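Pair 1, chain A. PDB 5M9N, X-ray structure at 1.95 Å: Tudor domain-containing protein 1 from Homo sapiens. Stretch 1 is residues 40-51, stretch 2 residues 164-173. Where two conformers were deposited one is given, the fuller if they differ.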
# COMPACT_ATOMS: atom_id res chain seq x y z
N VAL A 40 -4.74 -8.11 5.68
CA VAL A 40 -5.12 -7.00 6.51
C VAL A 40 -5.35 -5.80 5.61
O VAL A 40 -4.66 -5.68 4.58
CB VAL A 40 -4.07 -6.70 7.61
CG1 VAL A 40 -3.91 -7.92 8.53
CG2 VAL A 40 -2.72 -6.32 7.03
N VAL A 41 -6.33 -4.98 5.96
CA VAL A 41 -6.58 -3.72 5.22
C VAL A 41 -5.59 -2.78 5.90
O VAL A 41 -5.67 -2.50 7.09
CB VAL A 41 -8.05 -3.27 5.29
CG1 VAL A 41 -8.29 -1.93 4.58
CG2 VAL A 41 -8.94 -4.33 4.65
N ALA A 42 -4.58 -2.39 5.16
CA ALA A 42 -3.50 -1.60 5.74
C ALA A 42 -3.81 -0.09 5.75
O ALA A 42 -3.44 0.59 6.71
CB ALA A 42 -2.21 -1.90 5.02
N HIS A 43 -4.43 0.41 4.67
CA HIS A 43 -4.69 1.85 4.47
C HIS A 43 -5.97 2.00 3.63
O HIS A 43 -6.09 1.26 2.68
CB HIS A 43 -3.49 2.46 3.69
CG HIS A 43 -3.53 3.95 3.57
ND1 HIS A 43 -3.12 4.79 4.58
CD2 HIS A 43 -3.93 4.75 2.55
CE1 HIS A 43 -3.29 6.05 4.19
NE2 HIS A 43 -3.77 6.05 2.97
N ILE A 44 -6.85 2.96 3.96
CA ILE A 44 -8.13 3.18 3.28
C ILE A 44 -8.29 4.64 2.96
O ILE A 44 -8.35 5.43 3.89
CB ILE A 44 -9.36 2.80 4.18
CG1 ILE A 44 -9.33 1.30 4.53
CG2 ILE A 44 -10.72 3.15 3.53
CD1 ILE A 44 -10.43 0.89 5.50
N GLN A 45 -8.37 4.98 1.67
CA GLN A 45 -8.93 6.29 1.25
C GLN A 45 -10.42 6.23 1.18
O GLN A 45 -11.10 6.96 1.87
CB GLN A 45 -8.32 6.76 -0.10
CG GLN A 45 -6.84 7.17 0.07
CD GLN A 45 -6.66 8.30 1.03
OE1 GLN A 45 -7.43 9.23 1.04
NE2 GLN A 45 -5.68 8.21 1.89
N THR A 46 -10.95 5.35 0.35
CA THR A 46 -12.39 5.12 0.26
C THR A 46 -12.58 3.64 -0.05
O THR A 46 -11.61 2.95 -0.37
CB THR A 46 -13.04 5.87 -0.94
OG1 THR A 46 -12.61 5.23 -2.14
CG2 THR A 46 -12.60 7.34 -1.01
N PRO A 47 -13.83 3.21 -0.14
CA PRO A 47 -14.10 1.89 -0.62
C PRO A 47 -13.64 1.58 -2.01
O PRO A 47 -13.45 0.41 -2.30
CB PRO A 47 -15.61 1.79 -0.50
CG PRO A 47 -15.92 2.63 0.67
CD PRO A 47 -15.04 3.79 0.48
N GLU A 48 -13.39 2.58 -2.84
CA GLU A 48 -12.82 2.37 -4.16
C GLU A 48 -11.33 2.65 -4.21
O GLU A 48 -10.75 2.63 -5.27
CB GLU A 48 -13.57 3.29 -5.19
CG GLU A 48 -14.92 2.71 -5.62
CD GLU A 48 -16.02 3.73 -5.80
OE1 GLU A 48 -15.76 4.96 -5.70
OE2 GLU A 48 -17.18 3.33 -6.01
N ASP A 49 -10.70 2.95 -3.07
CA ASP A 49 -9.28 3.25 -3.04
C ASP A 49 -8.66 2.86 -1.70
O ASP A 49 -8.74 3.60 -0.75
CB ASP A 49 -9.08 4.77 -3.38
CG ASP A 49 -7.66 5.17 -3.49
OD1 ASP A 49 -6.72 4.35 -3.46
OD2 ASP A 49 -7.44 6.38 -3.59
N PHE A 50 -8.15 1.63 -1.61
CA PHE A 50 -7.61 1.10 -0.37
C PHE A 50 -6.56 0.06 -0.68
O PHE A 50 -6.39 -0.30 -1.83
CB PHE A 50 -8.72 0.63 0.57
CG PHE A 50 -9.42 -0.64 0.14
CD1 PHE A 50 -10.52 -0.60 -0.69
CD2 PHE A 50 -9.00 -1.87 0.62
CE1 PHE A 50 -11.19 -1.75 -1.10
CE2 PHE A 50 -9.64 -3.02 0.22
CZ PHE A 50 -10.75 -2.97 -0.62
N PHE A 51 -5.85 -0.41 0.37
CA PHE A 51 -4.68 -1.27 0.23
C PHE A 51 -4.73 -2.39 1.22
O PHE A 51 -5.00 -2.14 2.38
CB PHE A 51 -3.42 -0.51 0.52
CG PHE A 51 -3.11 0.51 -0.52
CD1 PHE A 51 -3.60 1.77 -0.40
CD2 PHE A 51 -2.40 0.17 -1.60
CE1 PHE A 51 -3.32 2.73 -1.38
CE2 PHE A 51 -2.08 1.11 -2.58
CZ PHE A 51 -2.52 2.39 -2.45
N ALA A 164 -19.20 6.63 5.81
CA ALA A 164 -19.13 5.31 5.17
C ALA A 164 -17.74 4.74 5.38
O ALA A 164 -17.58 3.58 5.72
CB ALA A 164 -19.43 5.40 3.68
N ILE A 165 -16.75 5.59 5.17
CA ILE A 165 -15.35 5.24 5.35
C ILE A 165 -15.00 4.81 6.80
O ILE A 165 -14.26 3.85 7.00
CB ILE A 165 -14.50 6.43 4.88
CG1 ILE A 165 -14.66 6.60 3.35
CG2 ILE A 165 -13.04 6.25 5.25
CD1 ILE A 165 -14.43 8.05 2.90
N CYS A 166 -15.54 5.54 7.76
CA CYS A 166 -15.46 5.20 9.18
C CYS A 166 -15.98 3.80 9.45
O CYS A 166 -15.33 3.01 10.09
CB CYS A 166 -16.29 6.20 9.97
SG CYS A 166 -16.10 6.03 11.74
N LEU A 167 -17.17 3.52 8.94
CA LEU A 167 -17.78 2.24 9.07
C LEU A 167 -16.95 1.13 8.46
O LEU A 167 -16.78 0.09 9.07
CB LEU A 167 -19.16 2.24 8.42
CG LEU A 167 -19.86 0.87 8.44
CD1 LEU A 167 -20.12 0.37 9.87
CD2 LEU A 167 -21.15 0.93 7.66
N MET A 168 -16.46 1.33 7.23
CA MET A 168 -15.55 0.38 6.62
C MET A 168 -14.32 0.10 7.49
O MET A 168 -13.92 -1.06 7.65
CB MET A 168 -15.09 0.84 5.22
CG MET A 168 -14.18 -0.17 4.54
SD MET A 168 -13.68 0.30 2.86
CE MET A 168 -12.43 -0.95 2.52
N LYS A 169 -13.71 1.17 8.02
CA LYS A 169 -12.55 1.08 8.89
C LYS A 169 -12.86 0.22 10.13
O LYS A 169 -12.01 -0.57 10.55
CB LYS A 169 -12.08 2.47 9.36
CG LYS A 169 -11.40 3.30 8.30
CD LYS A 169 -11.48 4.76 8.71
CE LYS A 169 -10.69 5.67 7.79
NZ LYS A 169 -9.27 5.28 7.78
N LYS A 170 -14.06 0.39 10.66
CA LYS A 170 -14.56 -0.32 11.85
C LYS A 170 -14.77 -1.80 11.54
O LYS A 170 -14.44 -2.66 12.35
CB LYS A 170 -15.89 0.34 12.28
CG LYS A 170 -16.58 -0.15 13.56
CD LYS A 170 -17.79 0.76 13.87
CE LYS A 170 -18.29 0.71 15.33
NZ LYS A 170 -19.18 -0.43 15.66
N LEU A 171 -15.28 -2.14 10.35
CA LEU A 171 -15.45 -3.55 10.00
C LEU A 171 -14.14 -4.33 9.82
O LEU A 171 -14.14 -5.53 9.94
CB LEU A 171 -16.33 -3.70 8.76
CG LEU A 171 -17.73 -3.11 8.84
CD1 LEU A 171 -18.24 -2.70 7.46
CD2 LEU A 171 -18.71 -4.04 9.54
N VAL A 172 -13.04 -3.67 9.48
CA VAL A 172 -11.79 -4.36 9.13
C VAL A 172 -10.61 -4.08 10.04
O VAL A 172 -9.56 -4.71 9.87
CB VAL A 172 -11.33 -4.05 7.66
CG1 VAL A 172 -12.44 -4.43 6.68
CG2 VAL A 172 -10.93 -2.59 7.48
N GLN A 173 -10.77 -3.17 10.99
CA GLN A 173 -9.66 -2.79 11.90
C GLN A 173 -9.17 -3.95 12.76
O GLN A 173 -9.99 -4.73 13.21
CB GLN A 173 -10.09 -1.69 12.85
CG GLN A 173 -9.51 -0.36 12.45
CD GLN A 173 -9.97 0.75 13.37
OE1 GLN A 173 -10.16 0.51 14.57
NE2 GLN A 173 -10.15 1.97 12.82
O HOH W 1 -7.67 -5.74 8.43

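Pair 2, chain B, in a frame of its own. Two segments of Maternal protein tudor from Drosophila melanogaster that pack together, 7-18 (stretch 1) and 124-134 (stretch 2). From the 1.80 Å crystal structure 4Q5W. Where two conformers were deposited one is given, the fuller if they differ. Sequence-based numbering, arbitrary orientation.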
# COMPACT_ATOMS: atom_id res chain seq x y z
N ILE B 7 7.63 6.25 -0.93
CA ILE B 7 7.64 4.95 -1.59
C ILE B 7 6.22 4.38 -1.64
O ILE B 7 5.55 4.30 -0.61
CB ILE B 7 8.52 3.94 -0.85
CG1 ILE B 7 9.98 4.39 -0.88
CG2 ILE B 7 8.37 2.55 -1.47
CD1 ILE B 7 10.87 3.52 -0.01
N ILE B 8 5.77 4.01 -2.83
CA ILE B 8 4.45 3.40 -2.96
C ILE B 8 4.52 1.94 -2.53
O ILE B 8 5.31 1.15 -3.05
CB ILE B 8 3.90 3.55 -4.39
CG1 ILE B 8 3.66 5.04 -4.66
CG2 ILE B 8 2.60 2.75 -4.58
CD1 ILE B 8 3.24 5.37 -6.08
N THR B 9 3.70 1.60 -1.53
CA THR B 9 3.69 0.27 -0.94
C THR B 9 2.48 -0.57 -1.33
O THR B 9 2.52 -1.80 -1.22
CB THR B 9 3.82 0.33 0.61
OG1 THR B 9 2.88 1.26 1.14
CG2 THR B 9 5.22 0.77 1.00
N HIS B 10 1.41 0.07 -1.78
CA HIS B 10 0.23 -0.68 -2.26
C HIS B 10 -0.67 0.17 -3.12
O HIS B 10 -0.97 1.31 -2.79
CB HIS B 10 -0.61 -1.23 -1.10
CG HIS B 10 -1.85 -1.95 -1.54
ND1 HIS B 10 -1.80 -3.14 -2.24
CD2 HIS B 10 -3.16 -1.65 -1.41
CE1 HIS B 10 -3.02 -3.55 -2.51
NE2 HIS B 10 -3.87 -2.65 -2.02
N VAL B 11 -1.13 -0.40 -4.22
CA VAL B 11 -2.10 0.29 -5.07
C VAL B 11 -3.43 -0.43 -5.06
O VAL B 11 -3.52 -1.57 -5.50
CB VAL B 11 -1.60 0.39 -6.51
CG1 VAL B 11 -2.69 0.99 -7.41
CG2 VAL B 11 -0.34 1.22 -6.56
N GLU B 12 -4.47 0.22 -4.53
CA GLU B 12 -5.81 -0.36 -4.59
C GLU B 12 -6.45 0.01 -5.93
O GLU B 12 -7.03 -0.83 -6.62
CB GLU B 12 -6.67 0.16 -3.44
CG GLU B 12 -8.02 -0.53 -3.33
CD GLU B 12 -7.90 -1.98 -2.91
OE1 GLU B 12 -6.93 -2.33 -2.21
OE2 GLU B 12 -8.78 -2.78 -3.29
N ASN B 13 -6.32 1.28 -6.28
CA ASN B 13 -6.66 1.78 -7.61
C ASN B 13 -5.97 3.13 -7.74
O ASN B 13 -5.25 3.54 -6.83
CB ASN B 13 -8.17 1.91 -7.80
CG ASN B 13 -8.83 2.75 -6.71
OD1 ASN B 13 -8.60 3.96 -6.61
ND2 ASN B 13 -9.67 2.11 -5.91
N THR B 14 -6.16 3.84 -8.85
CA THR B 14 -5.39 5.07 -9.04
C THR B 14 -5.80 6.17 -8.07
O THR B 14 -5.06 7.14 -7.87
CB THR B 14 -5.41 5.58 -10.50
OG1 THR B 14 -6.75 5.91 -10.88
CG2 THR B 14 -4.86 4.52 -11.44
N SER B 15 -6.97 6.01 -7.45
CA SER B 15 -7.47 7.00 -6.50
C SER B 15 -7.27 6.59 -5.05
O SER B 15 -7.71 7.29 -4.13
CB SER B 15 -8.95 7.30 -6.76
OG SER B 15 -9.10 7.96 -8.00
N ARG B 16 -6.58 5.47 -4.84
CA ARG B 16 -6.32 4.97 -3.50
C ARG B 16 -4.97 4.28 -3.46
O ARG B 16 -4.86 3.08 -3.69
CB ARG B 16 -7.45 4.03 -3.04
CG ARG B 16 -7.35 3.59 -1.58
CD ARG B 16 -8.60 2.85 -1.16
NE ARG B 16 -8.45 2.20 0.14
CZ ARG B 16 -8.84 2.72 1.29
NH1 ARG B 16 -8.67 2.06 2.42
NH2 ARG B 16 -9.40 3.92 1.32
N ILE B 17 -3.94 5.07 -3.18
CA ILE B 17 -2.57 4.60 -3.24
C ILE B 17 -1.93 4.80 -1.87
O ILE B 17 -1.96 5.90 -1.34
CB ILE B 17 -1.77 5.40 -4.29
CG1 ILE B 17 -2.41 5.27 -5.67
CG2 ILE B 17 -0.30 4.94 -4.35
CD1 ILE B 17 -1.76 6.17 -6.70
N TYR B 18 -1.37 3.72 -1.31
CA TYR B 18 -0.65 3.78 -0.03
C TYR B 18 0.81 4.17 -0.24
O TYR B 18 1.51 3.53 -1.03
CB TYR B 18 -0.70 2.41 0.65
CG TYR B 18 -2.06 2.06 1.22
CD1 TYR B 18 -3.06 1.54 0.41
CD2 TYR B 18 -2.32 2.21 2.57
CE1 TYR B 18 -4.30 1.21 0.92
CE2 TYR B 18 -3.56 1.88 3.10
CZ TYR B 18 -4.54 1.38 2.27
OH TYR B 18 -5.78 1.05 2.80
N LEU B 124 -6.34 -2.90 -17.19
CA LEU B 124 -5.20 -2.50 -18.02
C LEU B 124 -4.42 -1.35 -17.36
O LEU B 124 -3.19 -1.31 -17.39
CB LEU B 124 -5.67 -2.09 -19.42
CG LEU B 124 -4.63 -1.49 -20.37
CD1 LEU B 124 -3.46 -2.42 -20.57
CD2 LEU B 124 -5.31 -1.20 -21.70
N THR B 125 -5.15 -0.42 -16.77
CA THR B 125 -4.52 0.70 -16.10
C THR B 125 -3.68 0.20 -14.94
O THR B 125 -2.55 0.64 -14.75
CB THR B 125 -5.56 1.72 -15.60
OG1 THR B 125 -6.20 2.33 -16.73
CG2 THR B 125 -4.89 2.82 -14.74
N LEU B 126 -4.23 -0.72 -14.15
CA LEU B 126 -3.51 -1.16 -12.96
C LEU B 126 -2.27 -2.00 -13.27
O LEU B 126 -1.24 -1.88 -12.60
CB LEU B 126 -4.44 -1.86 -11.98
CG LEU B 126 -5.42 -0.86 -11.35
CD1 LEU B 126 -6.11 -1.47 -10.13
CD2 LEU B 126 -4.73 0.47 -10.99
N THR B 127 -2.34 -2.85 -14.30
CA THR B 127 -1.18 -3.64 -14.68
C THR B 127 -0.09 -2.75 -15.30
O THR B 127 1.11 -2.97 -15.06
CB THR B 127 -1.55 -4.83 -15.62
OG1 THR B 127 -0.40 -5.64 -15.86
CG2 THR B 127 -2.11 -4.34 -16.96
N THR B 128 -0.51 -1.75 -16.07
CA THR B 128 0.44 -0.81 -16.64
C THR B 128 1.09 0.02 -15.53
O THR B 128 2.29 0.26 -15.56
CB THR B 128 -0.23 0.10 -17.68
OG1 THR B 128 -0.88 -0.73 -18.66
CG2 THR B 128 0.81 1.00 -18.40
N PHE B 129 0.30 0.42 -14.54
CA PHE B 129 0.79 1.21 -13.42
C PHE B 129 1.81 0.38 -12.63
O PHE B 129 2.87 0.88 -12.23
CB PHE B 129 -0.40 1.61 -12.54
CG PHE B 129 -0.09 2.66 -11.48
CD1 PHE B 129 1.07 3.43 -11.52
CD2 PHE B 129 -1.01 2.88 -10.46
CE1 PHE B 129 1.32 4.39 -10.54
CE2 PHE B 129 -0.76 3.83 -9.48
CZ PHE B 129 0.40 4.59 -9.52
N ASP B 130 1.50 -0.90 -12.41
CA ASP B 130 2.40 -1.78 -11.67
C ASP B 130 3.77 -1.86 -12.34
O ASP B 130 4.80 -1.80 -11.66
CB ASP B 130 1.81 -3.19 -11.53
CG ASP B 130 0.73 -3.28 -10.48
OD1 ASP B 130 0.80 -2.54 -9.48
OD2 ASP B 130 -0.20 -4.10 -10.65
N ALA B 131 3.78 -1.96 -13.66
CA ALA B 131 5.02 -2.05 -14.42
C ALA B 131 5.80 -0.74 -14.33
O ALA B 131 7.02 -0.74 -14.20
CB ALA B 131 4.73 -2.39 -15.86
N LEU B 132 5.07 0.38 -14.39
CA LEU B 132 5.63 1.71 -14.23
C LEU B 132 6.29 1.88 -12.85
O LEU B 132 7.42 2.40 -12.74
CB LEU B 132 4.52 2.75 -14.41
CG LEU B 132 4.88 4.16 -14.84
CD1 LEU B 132 5.86 4.10 -15.99
CD2 LEU B 132 3.62 4.91 -15.26
N LEU B 133 5.60 1.44 -11.81
CA LEU B 133 6.13 1.55 -10.46
C LEU B 133 7.34 0.64 -10.26
O LEU B 133 8.31 1.01 -9.60
CB LEU B 133 5.04 1.25 -9.42
CG LEU B 133 3.91 2.28 -9.33
CD1 LEU B 133 2.84 1.85 -8.33
CD2 LEU B 133 4.46 3.65 -8.97
N ASP B 134 7.29 -0.56 -10.83
CA ASP B 134 8.42 -1.47 -10.73
C ASP B 134 9.67 -0.81 -11.33
O ASP B 134 10.78 -1.01 -10.84
CB ASP B 134 8.12 -2.80 -11.42
CG ASP B 134 9.09 -3.89 -11.02
OD1 ASP B 134 9.01 -4.37 -9.86
OD2 ASP B 134 9.94 -4.27 -11.85

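In both pairs a strand runs into a corner, passes through a type I beta turn and continues into a second strand that runs on beyond the stretch, while a helix packs against the strand-turn-strand segment with its N-to-C direction roughly opposed to that of the first strand, at 139° in pair 1 and 169° in pair 2. Fourteen central residues superpose with an RMSD of 0.6 Å, and the turn from Thr46(A) to Asp49(A) falls on that from Asn13(B) to Arg16(B). Each turn is braced alike: the first side chain accepts a hydrogen bond from the backbone two residues on, Glu48(A) N to Thr46(A) OG1 and Ser15(B) N to Asn13(B) OD1, both at 2.8 Å.

No direct hydrogen bond joins the two stretches in either pair, so the packing rests on apolar side chains. The clearest lesson lies where Phe50(A) matches Ile17(B) and Met168(A) matches Phe129(B): the aromatic ring changes sides. In pair 1 the ring belongs to stretch 1, and the extended ttt side chain of Met168(A) lays its methyl over the face, with CE 3.7 Å from the Phe50(A) ring centroid and only 9° off the normal. In pair 2 the ring comes from the helix, and Ile17(B) CD1 meets its edge, 3.8 Å from Phe129(B) CE2. A thioether in one pair and a branched aliphatic chain in the other, each paired with one ring, thus put their bulk at matching positions in either order.

A similar exchange of bulk occurs nearby. Ile44(A), directed toward the helix, reaches Val172(A), its CD1 lying 4.0 Å from CG2 of that valine. At the matching positions the strand residue is smaller and the helix residue longer: Val11(B) CG2 lies 3.7 Å from Leu133(B) CD1. Three residues earlier in the strand, Val41(A) CB approaches Val172(A) CG2 to 3.7 Å, and Ile8(B) CD1 approaches Leu133(B) CD2 to 3.6 Å. Pair 1 adds a water here, which accepts from Val41(A) N at 2.9 Å and donates to Val172(A) O at 2.6 Å.

At the turn, Ile165(A) and Leu126(B) play equivalent parts. Both begin sideways, yet their ends come nearer stretch 1, where Ile165(A) CD1 lies 3.7 Å from Gln45(A) O and Leu126(B) CD1 lies 3.7 Å from Glu12(B) O. Pro47(A) packs its CG 3.9 Å from Met168(A) SD; its counterpart Thr14(B) offers a methyl, CG2, which lies 4.3 Å from Phe129(B) CD2 and also 3.7 Å from Thr125(B) CG2. The general principle is that a shared backbone frame can leave open which partner supplies the volume at a given place.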